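Local coordinates for dextranase (Pseudarthrobacter oxydans, PDB 6NZS), which catalyses the endohydrolysis of (1->6)-alpha-D-glucosidic linkages in dextran, as a glycoside hydrolase family 49 enzyme, at residues R176-E181 with A509-D514; N436-K441 with G483-A488. All blocks are in the same frame, centred on the assembly; numbering follows the deposited sequence.

Contact 1 of 2, residues R176-E181 with A509-D514; sequences RAIHTE and AWNGLD
A177 and G512 join the two backbones through a single hydrogen bond, G512 N to A177 O at 2.8 Å, made where strand 176-192 passes the loop that follows strand 509-510. On the other side of G512 its carbonyl turns to R176, whose NH1 donates to G512 O at 2.9 Å, in the carbonyl plane and on a lone pair. R176 is bent at chi2 (-64°), which carries CD over to G512 O, 3.2 Å away. The guanidinium then closes end-on upon D514 in a salt bridge: NH1 and NH2 both donate to the one oxygen OD1, at 2.8 Å from NH1, with the longer NH2 bond being less straight. Both arrive from the same face of the carboxylate, whose plane is turned 23° from that of the guanidinium. Water 1 donates to D514 OD2 and makes a weak bond to R176 NH2. An alanine at R176 would probably leave D514 without its charged mate and G512 O without this donor. Deeper in, I178 lies beside N511, pointing the same way, and its CD1 packs 4.0 Å from L513 CG. Water 2 bridges I178 O and N511 ND2, while N511 OD1 accepts from L513 N, closing an Asx turn in the 509-514 loop. I178 and H179 both face A157 in a classic beta bulge, so the strand is irregular where it meets this loop. The contact thus joins the N-terminal Ig-like domain to the family 49 beta-solenoid by a salt bridge and a bond to G512 O at the more exposed end, where the two charges probably offset one another, and by a buried patch of apolar and water-mediated contacts.

Contact 2 of 2, residues N436-K441 with G483-A488; sequences NRMYWK and GMTNCA
N436 meets M484 and T485 with both ends of its carboxamide, just where the 436-441 loop leaves strand 423-435. Its ND2 donates to M484 O at 2.9 Å, tilted from the amide plane. N436 OD1 takes two donors from opposite faces of its plane: T485 OG1 at 3.0 Å, well above the plane, and M438 N at 3.3 Å, the latter closing an Asx turn. With CG between the backbone N and the carbonyl carbon (chi1 76°), the carboxamide is set toward the 483-488 segment, crossing T485 at about a right angle. R437 points away from this contact, its guanidinium paired with E409. M438 comes next, crossing N486 at about a right angle with CB 3.3 Å from N486 OD1. Its chain bends at chi3 (-64°), which brings the methyl CE back to 3.4 Å from T485 OG1. Beyond Y439, the W440 carbonyl is joined to N486 ND2 through water 3, and ND2 also bonds to T447. N486 N and OD1, by contrast, are buried with no polar partner in the model, OD1 lying against the methionine carbons. The chemistry is therefore uneven: an N436 amide bonded through both its oxygen and its nitrogen ties successive solenoid turns together, whereas the N486 side chain makes its polar bonds through ND2 and otherwise packs against M438, next to the C448-C487 disulfide.

From the N terminus, the chain first builds the Ig-like domain and reaches 176-181 on strand 176-192, then winds through the solenoid before 509-514 returns to that strand, so contact 1 closes a loop of 327 residues. Contact 2 closes a much shorter one of 41 residues, lying wholly within the first, and links two neighbouring parts of the solenoid. Their centres are about 7 Å apart. Strands 484-485 and 509-510 pair in parallel, placing 483-488 beside 509-514. The E181-R437 salt bridge and the probable hydrogen bond from H179 to M484 O add direct ties, joining the Ig-like strand to both segments of contact 2.

Contact 1 of 2, residues R176-E181 with A509-D514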
ATOM      1  N   ARG A 176      -0.226  22.240  14.174  1.00 10.18           N
ATOM      2  CA  ARG A 176      -1.490  21.859  13.548  1.00 10.16           C
ATOM      3  C   ARG A 176      -1.613  20.341  13.515  1.00 10.40           C
ATOM      4  O   ARG A 176      -0.735  19.661  12.983  1.00 10.29           O
ATOM      5  CB  ARG A 176      -1.567  22.385  12.111  1.00 10.05           C
ATOM      6  CG  ARG A 176      -1.290  23.861  11.980  1.00 10.37           C
ATOM      7  CD  ARG A 176      -2.319  24.722  12.697  1.00 10.93           C
ATOM      8  NE  ARG A 176      -2.054  26.118  12.360  1.00 11.56           N
ATOM      9  CZ  ARG A 176      -2.477  26.702  11.243  1.00 11.37           C
ATOM     10  NH1 ARG A 176      -3.227  26.037  10.367  1.00 11.18           N
ATOM     11  NH2 ARG A 176      -2.159  27.970  10.998  1.00 13.57           N
ATOM     12  N   ALA A 177      -2.719  19.817  14.039  1.00  9.61           N
ATOM     13  CA  ALA A 177      -2.935  18.370  14.026  1.00  9.62           C
ATOM     14  C   ALA A 177      -3.076  17.859  12.597  1.00 10.17           C
ATOM     15  O   ALA A 177      -3.792  18.447  11.778  1.00 11.80           O
ATOM     16  CB  ALA A 177      -4.186  18.016  14.831  1.00 11.46           C
ATOM     17  N   ILE A 178      -2.382  16.766  12.299  1.00  8.90           N
ATOM     18  CA  ILE A 178      -2.425  16.124  10.989  1.00  9.16           C
ATOM     19  C   ILE A 178      -3.200  14.807  11.034  1.00  8.94           C
ATOM     20  O   ILE A 178      -4.081  14.570  10.201  1.00  9.08           O
ATOM     21  CB  ILE A 178      -0.997  15.931  10.423  1.00  9.32           C
ATOM     22  CG1 ILE A 178      -0.348  17.295  10.124  1.00  9.96           C
ATOM     23  CG2 ILE A 178      -1.002  15.032   9.188  1.00  9.59           C
ATOM     24  CD1 ILE A 178      -1.146  18.195   9.167  1.00 11.02           C
ATOM     25  N   HIS A 179      -2.896  13.943  12.003  1.00  9.15           N
ATOM     26  CA  HIS A 179      -3.566  12.651  12.057  1.00  8.89           C
ATOM     27  C   HIS A 179      -3.229  11.958  13.369  1.00  9.74           C
ATOM     28  O   HIS A 179      -2.138  12.142  13.910  1.00 10.05           O
ATOM     29  CB  HIS A 179      -3.133  11.764  10.880  1.00  9.79           C
ATOM     30  CG  HIS A 179      -4.053  10.610  10.642  1.00  7.97           C
ATOM     31  ND1 HIS A 179      -5.234  10.735   9.938  1.00  9.68           N
ATOM     32  CD2 HIS A 179      -3.984   9.317  11.038  1.00  8.55           C
ATOM     33  CE1 HIS A 179      -5.850   9.564   9.909  1.00  8.41           C
ATOM     34  NE2 HIS A 179      -5.113   8.687  10.566  1.00  8.87           N
ATOM     35  N   THR A 180      -4.169  11.152  13.862  1.00  9.08           N
ATOM     36  CA  THR A 180      -3.998  10.372  15.084  1.00  8.91           C
ATOM     37  C   THR A 180      -4.012   8.886  14.743  1.00  9.38           C
ATOM     38  O   THR A 180      -4.916   8.413  14.046  1.00  9.78           O
ATOM     39  CB  THR A 180      -5.115  10.709  16.072  1.00 10.88           C
ATOM     40  OG1 THR A 180      -4.986  12.081  16.463  1.00 11.31           O
ATOM     41  CG2 THR A 180      -5.029   9.831  17.316  1.00 12.16           C
ATOM     42  N   GLU A 181      -3.009   8.150  15.213  1.00  9.85           N
ATOM     43  CA  GLU A 181      -2.876   6.745  14.847  1.00  8.41           C
ATOM     44  C   GLU A 181      -1.996   6.059  15.887  1.00  9.92           C
ATOM     45  O   GLU A 181      -1.336   6.734  16.698  1.00  9.72           O
ATOM     46  CB  GLU A 181      -2.263   6.597  13.445  1.00 10.18           C
ATOM     47  CG  GLU A 181      -0.788   7.010  13.441  1.00  9.89           C
ATOM     48  CD  GLU A 181      -0.135   7.089  12.070  1.00 10.70           C
ATOM     49  OE1 GLU A 181      -0.765   6.724  11.063  1.00 12.27           O
ATOM     50  OE2 GLU A 181       1.031   7.529  12.006  1.00 14.44           O
ATOM     51  N   ALA A 509     -12.897  13.928   8.476  1.00  9.40           N
ATOM     52  CA  ALA A 509     -12.608  15.286   8.917  1.00  8.80           C
ATOM     53  C   ALA A 509     -11.441  15.829   8.112  1.00  9.73           C
ATOM     54  O   ALA A 509     -10.625  15.071   7.578  1.00 10.24           O
ATOM     55  CB  ALA A 509     -12.253  15.317  10.412  1.00  9.21           C
ATOM     56  N   TRP A 510     -11.369  17.156   8.034  1.00  9.64           N
ATOM     57  CA  TRP A 510     -10.138  17.786   7.578  1.00  9.50           C
ATOM     58  C   TRP A 510      -9.174  17.939   8.747  1.00 11.26           C
ATOM     59  O   TRP A 510      -9.567  17.963   9.916  1.00 12.99           O
ATOM     60  CB  TRP A 510     -10.409  19.175   6.992  1.00 10.64           C
ATOM     61  CG  TRP A 510     -11.359  19.177   5.837  1.00  8.53           C
ATOM     62  CD1 TRP A 510     -12.535  19.872   5.749  1.00  9.99           C
ATOM     63  CD2 TRP A 510     -11.208  18.479   4.594  1.00  8.72           C
ATOM     64  NE1 TRP A 510     -13.136  19.631   4.535  1.00 10.13           N
ATOM     65  CE2 TRP A 510     -12.342  18.783   3.806  1.00 10.26           C
ATOM     66  CE3 TRP A 510     -10.235  17.620   4.074  1.00  9.42           C
ATOM     67  CZ2 TRP A 510     -12.531  18.246   2.526  1.00  9.51           C
ATOM     68  CZ3 TRP A 510     -10.419  17.090   2.805  1.00 10.41           C
ATOM     69  CH2 TRP A 510     -11.559  17.406   2.043  1.00 10.45           C
ATOM     70  N   ASN A 511      -7.896  18.066   8.418  1.00  9.99           N
ATOM     71  CA  ASN A 511      -6.866  18.260   9.433  1.00 10.14           C
ATOM     72  C   ASN A 511      -6.788  19.732   9.856  1.00  9.40           C
ATOM     73  O   ASN A 511      -7.611  20.570   9.472  1.00 11.14           O
ATOM     74  CB  ASN A 511      -5.540  17.666   8.965  1.00 11.14           C
ATOM     75  CG  ASN A 511      -4.948  18.392   7.755  1.00 10.49           C
ATOM     76  OD1 ASN A 511      -5.240  19.561   7.500  1.00  9.84           O
ATOM     77  ND2 ASN A 511      -4.102  17.691   7.008  1.00 10.58           N
ATOM     78  N   GLY A 512      -5.789  20.062  10.667  1.00  9.24           N
ATOM     79  CA  GLY A 512      -5.650  21.395  11.225  1.00  9.99           C
ATOM     80  C   GLY A 512      -4.951  22.438  10.368  1.00 11.61           C
ATOM     81  O   GLY A 512      -4.686  23.546  10.851  1.00 11.22           O
ATOM     82  N   LEU A 513      -4.647  22.134   9.109  1.00  9.49           N
ATOM     83  CA  LEU A 513      -4.020  23.112   8.230  1.00  9.09           C
ATOM     84  C   LEU A 513      -5.010  24.227   7.899  1.00 10.01           C
ATOM     85  O   LEU A 513      -6.215  24.116   8.135  1.00 11.32           O
ATOM     86  CB  LEU A 513      -3.591  22.430   6.931  1.00  9.76           C
ATOM     87  CG  LEU A 513      -2.538  21.335   7.084  1.00  9.89           C
ATOM     88  CD1 LEU A 513      -2.348  20.620   5.768  1.00  9.80           C
ATOM     89  CD2 LEU A 513      -1.218  21.934   7.576  1.00  9.88           C
ATOM     90  N   ASP A 514      -4.488  25.318   7.338  1.00 10.04           N
ATOM     91  CA  ASP A 514      -5.371  26.354   6.821  1.00  9.94           C
ATOM     92  C   ASP A 514      -6.223  25.776   5.696  1.00  9.90           C
ATOM     93  O   ASP A 514      -5.785  24.895   4.948  1.00 10.74           O
ATOM     94  CB  ASP A 514      -4.556  27.502   6.225  1.00 11.19           C
ATOM     95  CG  ASP A 514      -3.839  28.330   7.266  1.00 13.41           C
ATOM     96  OD1 ASP A 514      -3.848  27.976   8.460  1.00 13.25           O
ATOM     97  OD2 ASP A 514      -3.252  29.360   6.870  1.00 15.73           O
TER
HETATM   98  O   HOH W   1      -1.878  30.583   8.760  1.00 29.93           O
HETATM   99  O   HOH W   2      -4.034  14.869   7.368  1.00 11.79           O

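Contact 2 of 2, residues N436-K441 with G483-A488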
ATOM      1  N   ASN A 436      -3.634   8.281   7.258  1.00  8.66           N
ATOM      2  CA  ASN A 436      -2.782   8.996   6.320  1.00  8.52           C
ATOM      3  C   ASN A 436      -2.077  10.103   7.081  1.00  8.56           C
ATOM      4  O   ASN A 436      -2.608  10.621   8.064  1.00  9.65           O
ATOM      5  CB  ASN A 436      -3.586   9.590   5.155  1.00  8.86           C
ATOM      6  CG  ASN A 436      -4.347  10.836   5.554  1.00  8.81           C
ATOM      7  OD1 ASN A 436      -3.884  11.960   5.324  1.00 10.26           O
ATOM      8  ND2 ASN A 436      -5.506  10.653   6.180  1.00  8.87           N
ATOM      9  N   ARG A 437      -0.889  10.480   6.602  1.00  9.32           N
ATOM     10  CA  ARG A 437      -0.135  11.576   7.194  1.00 10.63           C
ATOM     11  C   ARG A 437       0.174  12.638   6.146  1.00  9.97           C
ATOM     12  O   ARG A 437       1.241  13.254   6.156  1.00 10.96           O
ATOM     13  CB  ARG A 437       1.139  11.084   7.884  1.00 12.35           C
ATOM     14  CG  ARG A 437       0.884  10.337   9.202  1.00 14.35           C
ATOM     15  CD  ARG A 437       2.158  10.201  10.047  1.00 13.32           C
ATOM     16  NE  ARG A 437       3.234   9.528   9.325  1.00 13.59           N
ATOM     17  CZ  ARG A 437       3.375   8.213   9.220  1.00 13.19           C
ATOM     18  NH1 ARG A 437       2.507   7.387   9.799  1.00 13.22           N
ATOM     19  NH2 ARG A 437       4.394   7.715   8.525  1.00 15.03           N
ATOM     20  N   MET A 438      -0.764  12.867   5.229  1.00  9.49           N
ATOM     21  CA  MET A 438      -0.565  13.876   4.192  1.00  9.51           C
ATOM     22  C   MET A 438      -0.708  15.259   4.819  1.00  9.95           C
ATOM     23  O   MET A 438      -1.766  15.605   5.357  1.00  9.97           O
ATOM     24  CB  MET A 438      -1.554  13.656   3.047  1.00  9.33           C
ATOM     25  CG  MET A 438      -1.333  12.309   2.338  1.00  9.45           C
ATOM     26  SD  MET A 438      -2.307  12.062   0.826  1.00 10.85           S
ATOM     27  CE  MET A 438      -3.961  12.067   1.502  1.00 10.92           C
ATOM     28  N   TYR A 439       0.369  16.045   4.788  1.00  9.67           N
ATOM     29  CA  TYR A 439       0.505  17.135   5.749  1.00  8.92           C
ATOM     30  C   TYR A 439       0.874  18.495   5.176  1.00  9.76           C
ATOM     31  O   TYR A 439       0.950  19.448   5.949  1.00 10.43           O
ATOM     32  CB  TYR A 439       1.551  16.785   6.823  1.00 11.14           C
ATOM     33  CG  TYR A 439       2.999  16.736   6.336  1.00 11.13           C
ATOM     34  CD1 TYR A 439       3.810  17.871   6.351  1.00 12.74           C
ATOM     35  CD2 TYR A 439       3.563  15.546   5.891  1.00 15.14           C
ATOM     36  CE1 TYR A 439       5.129  17.818   5.919  1.00 12.12           C
ATOM     37  CE2 TYR A 439       4.882  15.487   5.465  1.00 17.27           C
ATOM     38  CZ  TYR A 439       5.657  16.624   5.487  1.00 17.37           C
ATOM     39  OH  TYR A 439       6.965  16.562   5.070  1.00 20.18           O
ATOM     40  N   TRP A 440       1.106  18.617   3.873  1.00  8.51           N
ATOM     41  CA  TRP A 440       1.827  19.772   3.336  1.00  9.22           C
ATOM     42  C   TRP A 440       1.122  21.093   3.627  1.00  8.99           C
ATOM     43  O   TRP A 440      -0.082  21.247   3.393  1.00 10.35           O
ATOM     44  CB  TRP A 440       1.974  19.625   1.826  1.00  9.82           C
ATOM     45  CG  TRP A 440       2.576  18.342   1.362  1.00 11.06           C
ATOM     46  CD1 TRP A 440       1.958  17.373   0.619  1.00 14.17           C
ATOM     47  CD2 TRP A 440       3.925  17.902   1.555  1.00 11.42           C
ATOM     48  NE1 TRP A 440       2.836  16.356   0.352  1.00 15.10           N
ATOM     49  CE2 TRP A 440       4.054  16.658   0.905  1.00 13.25           C
ATOM     50  CE3 TRP A 440       5.041  18.446   2.204  1.00 13.62           C
ATOM     51  CZ2 TRP A 440       5.241  15.935   0.901  1.00 14.86           C
ATOM     52  CZ3 TRP A 440       6.224  17.726   2.202  1.00 16.59           C
ATOM     53  CH2 TRP A 440       6.317  16.482   1.552  1.00 18.29           C
ATOM     54  N   LYS A 441       1.903  22.064   4.106  1.00 10.27           N
ATOM     55  CA  LYS A 441       1.398  23.419   4.285  1.00 12.67           C
ATOM     56  C   LYS A 441       1.202  24.108   2.940  1.00 11.88           C
ATOM     57  O   LYS A 441       0.203  24.810   2.731  1.00 13.88           O
ATOM     58  CB  LYS A 441       2.404  24.182   5.151  1.00 11.03           C
ATOM     59  CG  LYS A 441       2.222  25.686   5.285  1.00 12.75           C
ATOM     60  CD  LYS A 441       3.378  26.228   6.126  1.00 13.77           C
ATOM     61  CE  LYS A 441       3.514  27.739   6.048  1.00 19.89           C
ATOM     62  NZ  LYS A 441       4.643  28.235   6.888  1.00 15.70           N
ATOM     63  N   GLY A 483     -10.498   9.284  10.079  1.00  9.59           N
ATOM     64  CA  GLY A 483      -9.728  10.353  10.699  1.00  9.31           C
ATOM     65  C   GLY A 483      -9.574  11.560   9.776  1.00  9.31           C
ATOM     66  O   GLY A 483     -10.333  11.766   8.823  1.00  9.85           O
ATOM     67  N   MET A 484      -8.558  12.370  10.071  1.00  8.40           N
ATOM     68  CA  MET A 484      -8.314  13.610   9.343  1.00  9.07           C
ATOM     69  C   MET A 484      -7.458  13.379   8.104  1.00  9.05           C
ATOM     70  O   MET A 484      -6.567  12.528   8.094  1.00  9.14           O
ATOM     71  CB  MET A 484      -7.567  14.601  10.239  1.00  9.75           C
ATOM     72  CG  MET A 484      -8.326  15.019  11.472  1.00  9.37           C
ATOM     73  SD  MET A 484      -7.375  16.174  12.493  1.00 13.15           S
ATOM     74  CE  MET A 484      -6.080  15.123  13.108  1.00 19.61           C
ATOM     75  N   THR A 485      -7.730  14.152   7.051  1.00  8.45           N
ATOM     76  CA  THR A 485      -6.853  14.180   5.882  1.00  8.40           C
ATOM     77  C   THR A 485      -6.704  15.617   5.406  1.00  8.62           C
ATOM     78  O   THR A 485      -7.291  16.549   5.972  1.00  8.70           O
ATOM     79  CB  THR A 485      -7.307  13.231   4.761  1.00  9.54           C
ATOM     80  OG1 THR A 485      -6.226  13.036   3.844  1.00  9.70           O
ATOM     81  CG2 THR A 485      -8.509  13.789   3.997  1.00  9.49           C
ATOM     82  N   ASN A 486      -5.901  15.794   4.353  1.00  9.05           N
ATOM     83  CA  ASN A 486      -5.561  17.136   3.885  1.00  8.64           C
ATOM     84  C   ASN A 486      -6.441  17.643   2.748  1.00  9.31           C
ATOM     85  O   ASN A 486      -6.846  18.812   2.776  1.00  9.84           O
ATOM     86  CB  ASN A 486      -4.064  17.271   3.543  1.00  8.32           C
ATOM     87  CG  ASN A 486      -3.637  16.450   2.343  1.00  8.66           C
ATOM     88  OD1 ASN A 486      -4.212  15.396   2.042  1.00  9.49           O
ATOM     89  ND2 ASN A 486      -2.591  16.916   1.662  1.00  9.40           N
ATOM     90  N   CYS A 487      -6.753  16.818   1.747  1.00  8.97           N
ATOM     91  CA  CYS A 487      -7.521  17.312   0.604  1.00  9.00           C
ATOM     92  C   CYS A 487      -8.115  16.136  -0.160  1.00  8.51           C
ATOM     93  O   CYS A 487      -7.596  15.022  -0.119  1.00  9.44           O
ATOM     94  CB  CYS A 487      -6.678  18.207  -0.320  1.00 10.35           C
ATOM     95  SG  CYS A 487      -5.068  17.548  -0.794  1.00 10.47           S
ATOM     96  N   ALA A 488      -9.213  16.411  -0.872  1.00  8.75           N
ATOM     97  CA  ALA A 488      -9.941  15.358  -1.577  1.00  9.20           C
ATOM     98  C   ALA A 488      -9.327  15.020  -2.934  1.00  8.69           C
ATOM     99  O   ALA A 488      -9.012  13.857  -3.202  1.00  9.79           O
ATOM    100  CB  ALA A 488     -11.414  15.745  -1.743  1.00 10.98           C
TER
HETATM  101  O   HOH W   3      -2.123  19.873   2.158  1.00 10.41           O